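Local coordinates for protein putative xanthine dehydrogenase YAGS fad-binding subunit (Escherichia coli, PDB 5G5G) that carries the molybdenum-pterin cytosine dinucleotide cofactor of a periplasmic aldehyde oxidase of the xanthine oxidase family and probably oxidises aldehydes to carboxylic acids, at residues C[10-15]-C[683-688]; C[477-482]-C[514-519]; C[450-453]-C[459-462]; C[410-415]-C[604-609]; C[360-365]-C[434-439]. All coordinates share one frame; numbering follows the deposited sequence.

Interaction 1 of 5, residues C[10-15]-C[683-688]; sequences NPIDQL and SPMKAK. With MCN (pterin cytosine dinucleotide), chain Y.
Asn-10, just before the 3-10 segment 11-14, and Asp-13 within it, take hold of the type I beta turn 683-686 by their polar ends. The hydrogen bond runs from Asn-10 ND2 to Pro-684 O (3.0 Å); it is almost straight, lies in the carbonyl plane on a lone pair, and keeps to the amide plane of Asn-10. With CG placed between backbone N and carbonyl carbon (chi1 67°), OD1 can also accept from Ile-12 N, forming an Asx turn. The charged part is the salt bridge of Lys-686 with Asp-13. Lys-686 NZ, at the end of an extended chain, meets Asp-13 OD1 at 2.9 Å on its syn lone pair and reaches OD2 more weakly; the side chains cross at about a right angle. Arg-615 is a second cation for OD1, which is likely to favour the ionised carboxylate, while Gly-8 O takes another bond from the lysine NZ. The apolar part is small: Met-685, bent at chi2 and chi3, brings SD to 3.8 Å from Ile-12 CG1. Two residues beyond the turn the chain enters the cofactor pocket, where Lys-688 O accepts from N4 of the pterin cytosine dinucleotide at 2.8 Å.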
# COMPACT_ATOMS: atom_id res chain seq x y z
N ASN C 10 24.74 26.97 -18.90
CA ASN C 10 23.53 27.79 -18.86
C ASN C 10 23.24 28.13 -17.39
O ASN C 10 23.98 27.68 -16.52
CB ASN C 10 22.36 27.05 -19.59
CG ASN C 10 21.89 25.79 -18.88
OD1 ASN C 10 21.84 25.73 -17.66
ND2 ASN C 10 21.46 24.80 -19.67
N PRO C 11 22.22 28.94 -17.11
CA PRO C 11 22.04 29.44 -15.72
C PRO C 11 21.83 28.38 -14.65
O PRO C 11 22.14 28.64 -13.48
CB PRO C 11 20.81 30.36 -15.83
CG PRO C 11 20.90 30.88 -17.24
CD PRO C 11 21.34 29.66 -18.04
N ILE C 12 21.31 27.20 -15.02
CA ILE C 12 21.02 26.18 -14.07
C ILE C 12 22.31 25.68 -13.46
O ILE C 12 22.32 25.31 -12.29
CB ILE C 12 20.26 24.97 -14.68
CG1 ILE C 12 18.90 25.43 -15.28
CG2 ILE C 12 20.02 23.86 -13.66
CD1 ILE C 12 17.90 25.93 -14.30
N ASP C 13 23.41 25.73 -14.22
CA ASP C 13 24.75 25.36 -13.70
C ASP C 13 25.23 26.09 -12.43
O ASP C 13 26.14 25.61 -11.75
CB ASP C 13 25.81 25.54 -14.76
CG ASP C 13 25.67 24.54 -15.94
OD1 ASP C 13 25.22 23.40 -15.78
OD2 ASP C 13 26.19 24.94 -17.01
N GLN C 14 24.65 27.25 -12.14
CA GLN C 14 25.01 28.01 -10.94
C GLN C 14 24.66 27.22 -9.65
O GLN C 14 25.33 27.39 -8.61
CB GLN C 14 24.27 29.34 -10.91
CG GLN C 14 24.61 30.29 -12.04
CD GLN C 14 23.73 31.53 -12.04
OE1 GLN C 14 24.13 32.57 -11.56
NE2 GLN C 14 22.51 31.40 -12.54
N LEU C 15 23.59 26.44 -9.73
CA LEU C 15 23.15 25.59 -8.63
C LEU C 15 23.03 26.34 -7.31
O LEU C 15 23.32 25.79 -6.25
CB LEU C 15 24.06 24.35 -8.48
CG LEU C 15 24.12 23.50 -9.76
CD1 LEU C 15 25.19 22.43 -9.59
CD2 LEU C 15 22.80 22.86 -10.03
N SER C 683 18.89 17.18 -21.66
CA SER C 683 18.06 18.38 -21.66
C SER C 683 18.86 19.54 -21.15
O SER C 683 19.97 19.35 -20.69
CB SER C 683 16.85 18.21 -20.74
OG SER C 683 17.26 18.27 -19.35
N PRO C 684 18.27 20.77 -21.15
CA PRO C 684 19.00 21.92 -20.57
C PRO C 684 19.21 21.80 -19.03
O PRO C 684 20.07 22.44 -18.48
CB PRO C 684 18.11 23.13 -20.87
CG PRO C 684 17.26 22.67 -22.03
CD PRO C 684 17.03 21.18 -21.83
N MET C 685 18.38 21.00 -18.38
CA MET C 685 18.52 20.73 -16.96
C MET C 685 19.65 19.74 -16.64
O MET C 685 20.16 19.70 -15.53
CB MET C 685 17.19 20.20 -16.37
CG MET C 685 16.04 21.17 -16.48
SD MET C 685 16.25 22.76 -15.68
CE MET C 685 16.31 22.25 -13.98
N LYS C 686 19.96 18.89 -17.61
CA LYS C 686 20.97 17.83 -17.50
C LYS C 686 20.60 16.72 -16.51
O LYS C 686 21.45 15.98 -16.03
CB LYS C 686 22.35 18.47 -17.22
CG LYS C 686 22.65 19.62 -18.16
CD LYS C 686 24.03 20.22 -17.91
CE LYS C 686 24.32 21.35 -18.88
NZ LYS C 686 25.41 22.25 -18.41
N ALA C 687 19.29 16.61 -16.26
CA ALA C 687 18.71 15.71 -15.34
C ALA C 687 18.17 14.50 -16.09
O ALA C 687 17.81 14.59 -17.27
CB ALA C 687 17.56 16.36 -14.60
N LYS C 688 18.09 13.39 -15.37
CA LYS C 688 17.37 12.20 -15.88
C LYS C 688 16.42 11.69 -14.79
O LYS C 688 16.46 12.14 -13.63
CB LYS C 688 18.34 11.11 -16.35
CG LYS C 688 19.15 11.57 -17.55
CD LYS C 688 20.11 10.49 -18.11
CE LYS C 688 21.21 10.20 -17.12
NZ LYS C 688 22.29 9.44 -17.85
N1 MCN Y . 14.15 14.09 -8.96
C2 MCN Y . 15.21 15.03 -8.59
N3 MCN Y . 16.18 14.95 -9.76
C4 MCN Y . 16.25 14.17 -10.83
C5 MCN Y . 14.99 13.39 -11.04
C6 MCN Y . 14.08 13.34 -10.10
O2 MCN Y . 15.32 15.70 -7.70
N4 MCN Y . 17.18 14.09 -11.72
C1' MCN Y . 13.22 13.89 -7.86
C2D MCN Y . 12.22 15.10 -7.71
O2' MCN Y . 11.77 15.18 -6.36
C3' MCN Y . 11.18 14.63 -8.59
C4D MCN Y . 10.95 13.06 -8.44
O4D MCN Y . 12.40 12.75 -8.12
O3' MCN Y . 9.84 15.22 -8.48
C5' MCN Y . 10.57 12.19 -9.49
O5' MCN Y . 10.93 12.65 -10.77
PA MCN Y . 10.93 11.65 -11.95
O1A MCN Y . 11.03 12.47 -13.23
O2A MCN Y . 11.89 10.54 -11.68
O3A MCN Y . 9.40 10.96 -11.89
PB MCN Y . 8.11 11.63 -12.52
O1B MCN Y . 7.97 11.23 -13.93
O2B MCN Y . 8.07 13.08 -12.16
O3B MCN Y . 7.04 10.95 -11.59
C10 MCN Y . 6.52 9.60 -11.95
C9' MCN Y . 7.13 8.50 -11.15
C8' MCN Y . 6.56 7.11 -11.77
S8' MCN Y . 6.49 6.88 -13.43
C7' MCN Y . 6.02 6.34 -10.95
S7' MCN Y . 5.16 4.86 -11.47
C6' MCN Y . 6.24 6.45 -9.41
C7 MCN Y . 7.36 7.57 -9.22
O9' MCN Y . 7.03 8.75 -9.84
N5' MCN Y . 4.89 7.04 -8.92
C4A MCN Y . 4.84 7.64 -7.54
N8' MCN Y . 7.41 7.88 -7.78
C4B MCN Y . 6.27 8.10 -7.09
N1' MCN Y . 6.37 8.54 -5.77
C2' MCN Y . 5.26 9.02 -5.05
N2' MCN Y . 5.34 9.41 -3.87
N3' MCN Y . 4.05 8.58 -5.51
C4' MCN Y . 3.68 8.10 -6.76
O4' MCN Y . 2.61 7.74 -7.28
O HOH W 1 22.25 23.04 -16.90

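Interaction 2 of 5, residues C[477-482]-C[514-519]; sequences AQTAAE and TSTSGV
Thr-479 and Thr-516 meet where helices 472-484 and 511-534 pack side by side, buried at this point. Their axes here approach to 9.3 Å and run nearly in the same direction, crossing at -26°. The rotamers decide which branch of each threonine does the touching. In Thr-479 the hydroxyl sits beside its own backbone N (chi1 -57°), and OG1 rests against CB and CG2 of Thr-516, each at 3.4 Å, the two side chains crossing at about a right angle. Thr-516 takes a different setting, OG1 between backbone N and carbonyl carbon (chi1 63°), which leaves its methyl to face the neighbouring helix. Both hydroxyls are satisfied within their own helices, Thr-479 OG1 by Ile-475 O and Thr-516 OG1 by Ala-512 O, so the interface itself is a matter of van der Waals packing.

The methyl of Thr-479 enters the shallow step between Thr-516 and Val-519: CG2 is 3.6 Å from Thr-516 O and 3.8 Å from Val-519 CG1. Met-685 packs on Thr-516, and Val-461 of the adjoining sheet touches both Ala-480 and Val-519. The pair also borders the cofactor site, because Gly-511 N and Ala-512 N, at the start of the second helix, donate to the pterin cytosine dinucleotide. Beside the threonines, Val-519 packs on Ala-480: Val-519 CG1, the branch anti to the backbone N, lies 4.0 Å from Ala-480 N and 4.1 Å from Ala-480 CB.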
# COMPACT_ATOMS: atom_id res chain seq x y z
N ALA C 477 9.59 25.11 -8.54
CA ALA C 477 9.94 26.37 -7.85
C ALA C 477 11.45 26.63 -7.87
O ALA C 477 11.92 27.74 -8.17
CB ALA C 477 9.40 26.35 -6.43
N GLN C 478 12.23 25.59 -7.63
CA GLN C 478 13.69 25.73 -7.63
C GLN C 478 14.22 26.18 -8.99
O GLN C 478 15.17 27.03 -9.06
CB GLN C 478 14.36 24.46 -7.19
CG GLN C 478 14.10 24.07 -5.72
CD GLN C 478 14.60 22.65 -5.41
OE1 GLN C 478 13.83 21.69 -5.30
NE2 GLN C 478 15.92 22.51 -5.27
N THR C 479 13.65 25.61 -10.04
CA THR C 479 14.03 25.94 -11.42
C THR C 479 13.76 27.38 -11.77
O THR C 479 14.66 28.14 -12.21
CB THR C 479 13.35 25.00 -12.44
OG1 THR C 479 13.69 23.63 -12.13
CG2 THR C 479 13.78 25.34 -13.86
N ALA C 480 12.55 27.84 -11.49
CA ALA C 480 12.24 29.23 -11.72
C ALA C 480 13.08 30.20 -10.88
O ALA C 480 13.56 31.22 -11.37
CB ALA C 480 10.76 29.48 -11.53
N ALA C 481 13.26 29.87 -9.59
CA ALA C 481 14.07 30.70 -8.73
C ALA C 481 15.50 30.83 -9.29
O ALA C 481 16.11 31.91 -9.27
CB ALA C 481 14.08 30.10 -7.32
N GLU C 482 16.07 29.70 -9.71
CA GLU C 482 17.41 29.68 -10.25
C GLU C 482 17.51 30.56 -11.48
O GLU C 482 18.46 31.35 -11.61
CB GLU C 482 17.82 28.26 -10.64
CG GLU C 482 19.30 28.15 -10.99
CD GLU C 482 20.19 28.03 -9.75
OE1 GLU C 482 19.97 27.05 -8.97
OE2 GLU C 482 21.08 28.88 -9.58
N THR C 514 11.40 16.76 -17.88
CA THR C 514 10.63 17.43 -18.93
C THR C 514 9.90 18.68 -18.35
O THR C 514 9.92 19.72 -19.01
CB THR C 514 9.63 16.50 -19.59
OG1 THR C 514 8.70 15.99 -18.64
CG2 THR C 514 10.32 15.35 -20.32
N SER C 515 9.27 18.58 -17.19
CA SER C 515 8.50 19.68 -16.64
C SER C 515 9.44 20.88 -16.30
O SER C 515 9.12 22.04 -16.61
CB SER C 515 7.66 19.26 -15.43
OG SER C 515 8.41 18.94 -14.28
N THR C 516 10.58 20.57 -15.70
CA THR C 516 11.56 21.62 -15.35
C THR C 516 12.19 22.22 -16.59
O THR C 516 12.46 23.41 -16.61
CB THR C 516 12.62 21.22 -14.33
OG1 THR C 516 13.43 20.16 -14.85
CG2 THR C 516 11.97 20.82 -13.02
N SER C 517 12.41 21.40 -17.61
CA SER C 517 12.90 21.91 -18.90
C SER C 517 11.90 22.86 -19.57
O SER C 517 12.30 23.80 -20.24
CB SER C 517 13.31 20.80 -19.86
OG SER C 517 14.45 20.11 -19.35
N GLY C 518 10.61 22.59 -19.43
CA GLY C 518 9.65 23.55 -20.01
C GLY C 518 9.66 24.85 -19.22
O GLY C 518 9.52 25.92 -19.79
N VAL C 519 9.84 24.77 -17.91
CA VAL C 519 10.00 25.99 -17.10
C VAL C 519 11.28 26.73 -17.51
O VAL C 519 11.26 27.96 -17.73
CB VAL C 519 9.94 25.68 -15.56
CG1 VAL C 519 10.37 26.90 -14.73
CG2 VAL C 519 8.57 25.20 -15.18

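Interaction 3 of 5, residues C[450-453]-C[459-462]; sequences RVHL and VTVE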
# COMPACT_ATOMS: atom_id res chain seq x y z
N ARG C 450 3.87 28.33 -18.20
CA ARG C 450 3.71 29.77 -18.23
C ARG C 450 4.35 30.28 -16.94
O ARG C 450 4.13 29.72 -15.87
CB ARG C 450 2.21 30.10 -18.27
CG ARG C 450 1.87 31.55 -18.34
CD ARG C 450 0.43 31.79 -18.85
NE ARG C 450 -0.58 30.98 -18.18
CZ ARG C 450 -1.43 30.09 -18.72
NH1 ARG C 450 -1.47 29.79 -20.03
NH2 ARG C 450 -2.28 29.48 -17.93
N VAL C 451 5.22 31.28 -17.06
CA VAL C 451 5.91 31.87 -15.90
C VAL C 451 5.69 33.38 -15.94
O VAL C 451 5.85 34.01 -16.98
CB VAL C 451 7.40 31.56 -15.89
CG1 VAL C 451 8.07 32.09 -14.61
CG2 VAL C 451 7.61 30.07 -16.00
N HIS C 452 5.29 33.94 -14.81
CA HIS C 452 5.02 35.39 -14.69
C HIS C 452 5.96 36.02 -13.68
O HIS C 452 6.19 35.43 -12.59
CB HIS C 452 3.66 35.66 -14.15
CG HIS C 452 2.56 34.90 -14.79
ND1 HIS C 452 1.80 35.44 -15.80
CD2 HIS C 452 2.05 33.68 -14.55
CE1 HIS C 452 0.85 34.59 -16.15
NE2 HIS C 452 0.97 33.52 -15.39
N LEU C 453 6.49 37.19 -14.02
CA LEU C 453 7.16 38.04 -13.03
C LEU C 453 6.11 39.06 -12.63
O LEU C 453 5.67 39.89 -13.46
CB LEU C 453 8.39 38.75 -13.60
CG LEU C 453 9.12 39.72 -12.66
CD1 LEU C 453 9.69 38.97 -11.46
CD2 LEU C 453 10.23 40.48 -13.36
N VAL C 459 7.34 35.43 -8.39
CA VAL C 459 7.29 34.72 -9.65
C VAL C 459 6.15 33.69 -9.53
O VAL C 459 5.95 33.10 -8.45
CB VAL C 459 8.65 34.05 -9.95
CG1 VAL C 459 8.53 33.07 -11.13
CG2 VAL C 459 9.71 35.10 -10.21
N THR C 460 5.36 33.55 -10.60
CA THR C 460 4.27 32.56 -10.61
C THR C 460 4.51 31.55 -11.74
O THR C 460 4.68 31.95 -12.87
CB THR C 460 2.91 33.25 -10.81
OG1 THR C 460 2.74 34.26 -9.79
CG2 THR C 460 1.79 32.24 -10.72
N VAL C 461 4.53 30.28 -11.43
CA VAL C 461 4.68 29.22 -12.42
C VAL C 461 3.34 28.50 -12.55
O VAL C 461 2.78 28.13 -11.53
CB VAL C 461 5.74 28.20 -12.01
CG1 VAL C 461 5.77 27.02 -12.97
CG2 VAL C 461 7.11 28.87 -11.91
N GLU C 462 2.85 28.35 -13.78
CA GLU C 462 1.65 27.54 -14.05
C GLU C 462 1.99 26.46 -15.08
O GLU C 462 2.47 26.77 -16.16
CB GLU C 462 0.53 28.38 -14.61
CG GLU C 462 0.07 29.48 -13.64
CD GLU C 462 -0.71 30.62 -14.28
OE1 GLU C 462 -0.44 30.99 -15.45
OE2 GLU C 462 -1.55 31.18 -13.57
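A single carboxylate oxygen, Glu-462 OE1, is gripped by two nitrogens of the opposite strand that come at it from opposite faces of the carboxylate plane. Arg-450 NE donates to Glu-462 OE1 at 2.7 Å, close to the line of the C-O bond, and makes a salt bridge; His-452 NE2 donates to the same OE1 at 2.9 Å from well above the plane. Each donor group presents its edge, with OE1 near its own plane, and the carboxylate stands almost perpendicular to both, at 88° to the guanidinium and 86° to the imidazole. The arginine chain bends at chi3 (48°) to bring NE rather than its terminal nitrogens to the glutamate, leaving NH1 for a salt bridge with Glu-569. The imidazole is fixed at its other nitrogen as well, ND1 being hydrogen-bonded to Thr-567 OG1. This setting would probably favour the charged form of Glu-462.

Beneath these side chains runs a regular antiparallel beta hairpin, lying between strands 566-574 and 491-494 in a mixed sheet. Arg-450 with Glu-462 and His-452 with Thr-460 are the hydrogen-bonded pairs; in the second, His-452 N reaches Thr-460 O at 2.8 Å and Thr-460 N returns to His-452 O at 2.9 Å. Val-451 with Val-461 and Leu-453 with Val-459 are the non-hydrogen-bonded pairs, and their side chains share the other, apolar face. There Val-451 CG1 meets Val-459 CG1 diagonally at 3.6 Å, and Leu-453 CD1 lies 4.1 Å from Val-459 CG2. Helices 511-534 and 472-484 pack on this face, through residues that include Val-519 and Ala-480.

Interaction 4 of 5, residues C[410-415]-C[604-609]; sequences DKFGWK and VRRMLA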
# COMPACT_ATOMS: atom_id res chain seq x y z
N ASP C 410 32.00 -0.49 -1.69
CA ASP C 410 32.89 0.16 -0.70
C ASP C 410 32.11 0.65 0.52
O ASP C 410 32.50 0.40 1.65
CB ASP C 410 33.70 1.32 -1.34
CG ASP C 410 34.80 0.84 -2.33
OD1 ASP C 410 35.12 -0.36 -2.40
OD2 ASP C 410 35.38 1.70 -3.06
N LYS C 411 31.03 1.38 0.29
CA LYS C 411 30.24 1.94 1.38
C LYS C 411 29.57 0.85 2.19
O LYS C 411 29.51 0.95 3.41
CB LYS C 411 29.15 2.87 0.83
CG LYS C 411 28.22 3.42 1.88
CD LYS C 411 28.91 4.39 2.84
CE LYS C 411 27.96 4.94 3.92
NZ LYS C 411 26.62 5.24 3.37
N PHE C 412 29.06 -0.17 1.50
CA PHE C 412 28.30 -1.25 2.16
C PHE C 412 29.14 -2.21 2.93
O PHE C 412 28.63 -2.90 3.76
CB PHE C 412 27.54 -2.02 1.08
CG PHE C 412 26.56 -3.04 1.58
CD1 PHE C 412 25.32 -2.68 2.05
CD2 PHE C 412 26.88 -4.41 1.48
CE1 PHE C 412 24.38 -3.68 2.42
CE2 PHE C 412 25.95 -5.40 1.81
CZ PHE C 412 24.70 -5.02 2.29
N GLY C 413 30.43 -2.30 2.57
CA GLY C 413 31.31 -3.29 3.13
C GLY C 413 31.08 -4.64 2.49
O GLY C 413 31.09 -5.68 3.19
N TRP C 414 30.97 -4.64 1.16
CA TRP C 414 30.71 -5.86 0.42
C TRP C 414 31.77 -6.94 0.62
O TRP C 414 31.47 -8.13 0.65
CB TRP C 414 30.57 -5.54 -1.07
CG TRP C 414 30.33 -6.69 -1.91
CD1 TRP C 414 31.21 -7.27 -2.75
CD2 TRP C 414 29.12 -7.44 -1.99
NE1 TRP C 414 30.60 -8.33 -3.40
CE2 TRP C 414 29.32 -8.46 -2.94
CE3 TRP C 414 27.85 -7.32 -1.39
CZ2 TRP C 414 28.31 -9.39 -3.27
CZ3 TRP C 414 26.85 -8.25 -1.74
CH2 TRP C 414 27.09 -9.24 -2.65
N LYS C 415 33.03 -6.52 0.74
CA LYS C 415 34.07 -7.51 0.93
C LYS C 415 33.96 -8.31 2.23
O LYS C 415 34.58 -9.36 2.37
CB LYS C 415 35.45 -6.90 0.71
CG LYS C 415 35.62 -6.52 -0.77
CD LYS C 415 37.06 -6.54 -1.26
CE LYS C 415 37.15 -6.21 -2.73
NZ LYS C 415 37.20 -4.72 -2.93
N VAL C 604 14.58 -7.60 6.46
CA VAL C 604 15.67 -6.85 5.90
C VAL C 604 16.39 -6.06 6.97
O VAL C 604 15.76 -5.36 7.76
CB VAL C 604 15.20 -5.92 4.79
CG1 VAL C 604 16.39 -5.24 4.06
CG2 VAL C 604 14.38 -6.73 3.78
N ARG C 605 17.72 -6.13 6.97
CA ARG C 605 18.56 -5.50 7.97
C ARG C 605 19.20 -4.18 7.58
O ARG C 605 19.35 -3.32 8.45
CB ARG C 605 19.64 -6.44 8.43
CG ARG C 605 19.05 -7.61 9.21
CD ARG C 605 19.96 -8.82 9.22
NE ARG C 605 21.21 -8.57 9.95
CZ ARG C 605 21.45 -8.89 11.23
NH1 ARG C 605 20.54 -9.48 11.97
NH2 ARG C 605 22.64 -8.65 11.75
N ARG C 606 19.55 -4.01 6.30
CA ARG C 606 20.21 -2.83 5.80
C ARG C 606 20.04 -2.81 4.29
O ARG C 606 20.13 -3.87 3.64
CB ARG C 606 21.69 -2.94 6.17
CG ARG C 606 22.50 -1.71 5.92
CD ARG C 606 23.83 -1.85 6.68
NE ARG C 606 24.52 -3.16 6.55
CZ ARG C 606 25.67 -3.37 5.88
NH1 ARG C 606 26.28 -2.40 5.23
NH2 ARG C 606 26.24 -4.55 5.87
N MET C 607 19.76 -1.62 3.75
CA MET C 607 19.72 -1.42 2.29
C MET C 607 20.49 -0.19 1.88
O MET C 607 20.39 0.84 2.55
CB MET C 607 18.26 -1.30 1.81
CG MET C 607 17.38 -2.45 2.23
SD MET C 607 15.67 -2.14 1.68
CE MET C 607 15.82 -2.40 -0.06
N LEU C 608 21.25 -0.33 0.79
CA LEU C 608 21.96 0.78 0.16
C LEU C 608 21.59 0.81 -1.32
O LEU C 608 21.61 -0.22 -1.98
CB LEU C 608 23.46 0.67 0.31
CG LEU C 608 24.31 1.68 -0.47
CD1 LEU C 608 24.09 3.10 0.02
CD2 LEU C 608 25.79 1.31 -0.39
N ALA C 609 21.23 1.97 -1.83
CA ALA C 609 21.11 2.20 -3.28
C ALA C 609 22.11 3.28 -3.71
O ALA C 609 22.12 4.38 -3.14
CB ALA C 609 19.71 2.64 -3.64
O HOH W 2 28.80 -5.71 5.33
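The guanidinium of Arg-606 lies flat over one face of the Phe-412 ring, the planes 18° apart and the centres 4.0 Å from each other, a stacked cation-pi pair. Arg-606 NH1 comes nearest, offset toward the ring's rim and 3.3 Å from Phe-412 CD1. The same NH1 donates to the backbone O of Phe-412 at 2.8 Å in a nearly straight bond that keeps to the guanidinium plane, so one residue offers both its ring and its carbonyl to one arginine. A bend at chi3 (46°) turns the otherwise extended arginine chain for this double approach.

The contact packs the C-terminal end of helix 401-412, where Gly-413 leaves helical geometry with positive phi, against strand 602-612. The strand carries a classic beta bulge here, Arg-605 and Arg-606 together lying opposite Glu-592, and Glu-592 forms a salt bridge with NH2 of Arg-606. Arg-606 NH2 also donates at 2.9 Å to the O of a water that in turn donates to Gly-413 O. A leucine in place of Arg-606 would probably leave the carbonyl of Phe-412 and the carboxylate of Glu-592 without this donor and strip the ring face of its flat cation. Further along the strand Leu-608 supplies apolar packing: its CD2 methyl is 3.9 Å from both CB and CG of Lys-411, and 4.0 Å from Phe-412 CB.

Interaction 5 of 5, residues C[360-365]-C[434-439]; sequences ALEIAI and GVAAGF
Glu-362 on helix 354-372 carries this contact with strand 429-441, starting at CB, which packs on Ala-436 CB at 3.7 Å. The next carbon, CG, set beside the backbone N (chi1 -64°), lies 3.5 Å from Ala-437 O. A bend at chi2 (-63°) then swings CD across the strand, 3.6 Å from Ala-437 N. At the tip OE1 accepts from Ala-437 N at 2.8 Å. This bond is straight at the hydrogen but comes from above the carboxylate plane, and OE1 also lies 3.4 Å from Ala-437 CB. The same oxygen forms a salt bridge with Arg-380, while OE2 is hydrogen-bonded to the hydroxyl of Tyr-327.

The helix thus meets the strand through a buried acid received by a backbone N-H. Gly-434, Ala-436 and Gly-438 make their backbone bonds to strand 584-596, whereas Ala-437 N is used by the glutamate. The contact joins the first molybdopterin cofactor-binding family region, which holds the helix, to the second, which holds the strand; Asn-704 of helix 698-710 bridges the two, its ND2 donating to both Glu-362 O and Val-435 O. Were Glu-362 replaced by an alanine, Ala-437 N would probably lose its acceptor and Arg-380 this counter-charge. With an arginine, a tyrosine hydroxyl and a peptide N-H gathered round it, the carboxylate is likely to be held in its ionised form despite its burial.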
# COMPACT_ATOMS: atom_id res chain seq x y z
N ALA C 360 14.02 -11.17 -12.43
CA ALA C 360 14.56 -12.39 -13.04
C ALA C 360 16.05 -12.26 -13.43
O ALA C 360 16.85 -13.11 -13.01
CB ALA C 360 13.73 -12.80 -14.23
N LEU C 361 16.39 -11.29 -14.28
CA LEU C 361 17.72 -11.21 -14.81
C LEU C 361 18.80 -11.14 -13.72
O LEU C 361 19.87 -11.78 -13.85
CB LEU C 361 17.87 -10.00 -15.78
CG LEU C 361 19.25 -9.67 -16.29
CD1 LEU C 361 19.74 -10.86 -17.15
CD2 LEU C 361 19.19 -8.40 -17.11
N GLU C 362 18.54 -10.36 -12.67
CA GLU C 362 19.55 -10.12 -11.63
C GLU C 362 19.74 -11.29 -10.66
O GLU C 362 20.81 -11.43 -10.07
CB GLU C 362 19.25 -8.79 -10.91
CG GLU C 362 19.37 -7.62 -11.86
CD GLU C 362 20.79 -7.45 -12.42
OE1 GLU C 362 21.73 -7.30 -11.60
OE2 GLU C 362 20.97 -7.45 -13.69
N ILE C 363 18.78 -12.20 -10.61
CA ILE C 363 19.05 -13.54 -9.98
C ILE C 363 19.89 -14.38 -10.94
O ILE C 363 20.85 -15.00 -10.50
CB ILE C 363 17.77 -14.32 -9.58
CG1 ILE C 363 16.94 -13.52 -8.58
CG2 ILE C 363 18.13 -15.68 -9.03
CD1 ILE C 363 15.59 -14.14 -8.19
N ALA C 364 19.51 -14.45 -12.21
CA ALA C 364 20.23 -15.24 -13.21
C ALA C 364 21.70 -14.85 -13.28
O ALA C 364 22.58 -15.71 -13.32
CB ALA C 364 19.57 -15.16 -14.60
N ILE C 365 21.98 -13.55 -13.21
CA ILE C 365 23.35 -13.08 -13.23
C ILE C 365 24.08 -13.56 -11.96
O ILE C 365 25.24 -13.97 -12.04
CB ILE C 365 23.38 -11.53 -13.36
CG1 ILE C 365 22.92 -11.06 -14.78
CG2 ILE C 365 24.76 -10.93 -13.05
CD1 ILE C 365 23.79 -11.48 -15.93
N GLY C 434 23.45 -9.47 -0.47
CA GLY C 434 23.14 -9.59 -1.90
C GLY C 434 23.30 -8.29 -2.64
O GLY C 434 23.19 -7.20 -2.05
N VAL C 435 23.55 -8.40 -3.95
CA VAL C 435 23.63 -7.26 -4.81
C VAL C 435 22.85 -7.48 -6.08
O VAL C 435 22.71 -8.63 -6.54
CB VAL C 435 25.11 -6.94 -5.16
CG1 VAL C 435 25.77 -8.11 -5.91
CG2 VAL C 435 25.27 -5.64 -5.92
N ALA C 436 22.39 -6.37 -6.65
CA ALA C 436 21.82 -6.38 -8.01
C ALA C 436 22.00 -5.02 -8.66
O ALA C 436 22.13 -3.98 -7.96
CB ALA C 436 20.33 -6.74 -8.00
N ALA C 437 21.95 -5.00 -9.99
CA ALA C 437 21.94 -3.79 -10.78
C ALA C 437 20.50 -3.33 -11.04
O ALA C 437 19.59 -4.15 -11.16
CB ALA C 437 22.61 -4.02 -12.11
N GLY C 438 20.35 -2.02 -11.13
CA GLY C 438 19.19 -1.37 -11.66
C GLY C 438 19.48 -0.63 -12.95
O GLY C 438 20.58 -0.18 -13.20
N PHE C 439 18.45 -0.50 -13.77
CA PHE C 439 18.51 0.05 -15.10
C PHE C 439 17.13 0.55 -15.45
O PHE C 439 16.15 -0.18 -15.26
CB PHE C 439 18.91 -1.04 -16.09
CG PHE C 439 18.88 -0.60 -17.53
CD1 PHE C 439 19.97 0.08 -18.05
CD2 PHE C 439 17.72 -0.74 -18.32
CE1 PHE C 439 19.95 0.55 -19.37
CE2 PHE C 439 17.66 -0.24 -19.63
CZ PHE C 439 18.80 0.39 -20.13

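How the interactions relate
From the N terminus, 10-15 opens the longest loop, closed only by 683-688 of interaction 1, so the other four contacts fall within its span. Interaction 5 starts at 360-365, and interaction 4 opens at 410-415 before 434-439 has closed it: these two cross, touch through Trp-414 against Gly-434 and Val-435, and reach the same sheet. Inside the loop that ends at 604-609 lie, in series, the hairpin of interaction 3 and the helix pair of interaction 2, packed together through Val-461, Ala-480 and Val-519. Met-685 against Thr-516 and Ser-517 joins interaction 1 to that helix pair, while interactions 3 and 5 lie on opposite sides of the chain's centre, about 44 Å apart between centres.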